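Local coordinates for lumazine-binding protein (Silicibacter pomeroyi DSS-3, PDB 3FKA) that is of unknown function but has an NTF2-like fold and belongs to a putative lumazine-binding family, at the interface of chains A and B. Sequence-based numbering; all coordinates share one arbitrary frame. Chains: chain A/B, uncharacterized NTF-2 like protein.

The interface of chains A and B. Residues chain A 85-86, 100-102; chain B 84-85, 102.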
loop_
_atom_site.group_PDB
_atom_site.type_symbol
_atom_site.label_atom_id
_atom_site.label_comp_id
_atom_site.label_asym_id
_atom_site.label_seq_id
_atom_site.Cartn_x
_atom_site.Cartn_y
_atom_site.Cartn_z
HETATM N N MSE A 85 -4.704 0.447 -7.621
HETATM C CA MSE A 85 -5.221 1.139 -6.450
HETATM C C MSE A 85 -4.406 2.389 -6.273
HETATM O O MSE A 85 -3.181 2.329 -6.382
HETATM C CB MSE A 85 -5.001 0.350 -5.173
HETATM C CG MSE A 85 -5.741 -0.847 -5.026
HETATM SE SE MSE A 85 -5.510 -1.498 -3.190
HETATM C CE MSE A 85 -3.779 -2.221 -3.311
ATOM N N LEU A 86 -5.053 3.507 -5.961
ATOM C CA LEU A 86 -4.345 4.762 -5.779
ATOM C C LEU A 86 -4.841 5.479 -4.551
ATOM O O LEU A 86 -6.035 5.432 -4.268
ATOM C CB LEU A 86 -4.603 5.692 -6.977
ATOM C CG LEU A 86 -4.246 5.314 -8.428
ATOM C CD1 LEU A 86 -5.009 6.156 -9.496
ATOM C CD2 LEU A 86 -2.786 5.469 -8.613
ATOM N N PHE A 100 -9.365 7.299 -2.306
ATOM C CA PHE A 100 -8.907 5.941 -2.617
ATOM C C PHE A 100 -9.622 5.606 -3.919
ATOM O O PHE A 100 -10.868 5.599 -3.951
ATOM C CB PHE A 100 -9.219 4.872 -1.576
ATOM C CG PHE A 100 -8.462 4.990 -0.260
ATOM C CD1 PHE A 100 -7.164 5.473 -0.172
ATOM C CD2 PHE A 100 -8.996 4.395 0.863
ATOM C CE1 PHE A 100 -6.481 5.456 1.052
ATOM C CE2 PHE A 100 -8.318 4.379 2.052
ATOM C CZ PHE A 100 -7.062 4.908 2.143
ATOM N N LEU A 101 -8.838 5.300 -4.964
ATOM C CA LEU A 101 -9.378 4.965 -6.277
ATOM C C LEU A 101 -8.925 3.599 -6.769
ATOM O O LEU A 101 -7.781 3.198 -6.536
ATOM C CB LEU A 101 -8.971 5.999 -7.332
ATOM C CG LEU A 101 -9.159 7.490 -7.043
ATOM C CD1 LEU A 101 -8.015 8.025 -6.182
ATOM C CD2 LEU A 101 -9.223 8.255 -8.337
ATOM N N THR A 102 -9.835 2.866 -7.422
ATOM C CA THR A 102 -9.504 1.547 -8.005
ATOM C C THR A 102 -9.686 1.802 -9.508
ATOM O O THR A 102 -10.617 2.508 -9.933
ATOM C CB THR A 102 -10.288 0.350 -7.465
ATOM O OG1 THR A 102 -11.671 0.645 -7.554
ATOM C CG2 THR A 102 -9.884 0.053 -5.997
ATOM N N ALA B 84 -11.376 2.737 3.529
ATOM C CA ALA B 84 -10.321 1.727 3.492
ATOM C C ALA B 84 -10.226 1.125 2.113
ATOM O O ALA B 84 -11.204 1.153 1.334
ATOM C CB ALA B 84 -10.553 0.614 4.517
HETATM N N MSE B 85 -9.044 0.618 1.803
HETATM C CA MSE B 85 -8.823 -0.047 0.541
HETATM C C MSE B 85 -7.956 -1.260 0.876
HETATM O O MSE B 85 -6.967 -1.120 1.602
HETATM C CB MSE B 85 -8.217 0.928 -0.433
HETATM C CG MSE B 85 -8.184 0.415 -1.806
HETATM SE SE MSE B 85 -7.582 1.795 -3.032
HETATM C CE MSE B 85 -5.959 2.416 -2.120
ATOM N N THR B 102 -12.762 -1.370 -2.120
ATOM C CA THR B 102 -12.899 -0.025 -1.535
ATOM C C THR B 102 -13.992 -0.283 -0.490
ATOM O O THR B 102 -14.974 -1.000 -0.781
ATOM C CB THR B 102 -13.259 1.106 -2.508
ATOM O OG1 THR B 102 -14.389 0.737 -3.304
ATOM C CG2 THR B 102 -12.075 1.386 -3.413
#
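B:Met85, a selenomethionine on strand 83-92, pushes its side chain into a trough on chain A between A:Met85 on one side and A:Phe100 on the other. With CG anti to the backbone N (chi1 -170°) and chi2 also extended, the chain runs straight across to the opposing sheet and bends only at its end. There SE of B:Met85 sits 3.7 Å from CB of A:Met85 and 3.8 Å from CB of A:Phe100, while the terminal methyl CE of B:Met85 turns toward the backbone oxygen O of A:Leu86, at 3.7 Å. This tip is the tightly packed part, and B:Met85 gives up far more surface than its neighbours here. A:Met85 takes a different shape: its CG lies beside the backbone N (chi1 -68°), and it passes B:Met85 in the opposite direction, SE of A:Met85 resting 3.6 Å from CG of B:Met85. The two equivalent residues thus take different rotamers and break the two-fold locally.

The ring of A:Phe100 crosses B:Met85 at a slant, CD1 of A:Phe100 lying 3.8 Å from CE of B:Met85 and CD2 against its CB. Its far edge, through CE2 of A:Phe100, reaches CA of B:Ala84 at 3.6 Å, with the backbone N of B:Ala84 near the ring plane. An alanine in place of A:Phe100 would probably lose the ring's contacts with CE and CB of B:Met85 and with B:Ala84, leaving the methyl end of B:Met85 freer to turn.

Packing is sparser towards the threonines. A:Thr102 and B:Thr102 meet tip to tip through their CG2 methyls, 3.6 Å apart, and each hides little surface; their OG1 hydroxyls stand to the side of this methyl contact. The patch is one part of a two-fold symmetric, sheet-to-sheet interface between copies of the protein. Its apolar packing contributes to the contact between the two sheets, which would fit the dimers common among NTF2-like proteins, although the structure alone does not establish the oligomer in solution.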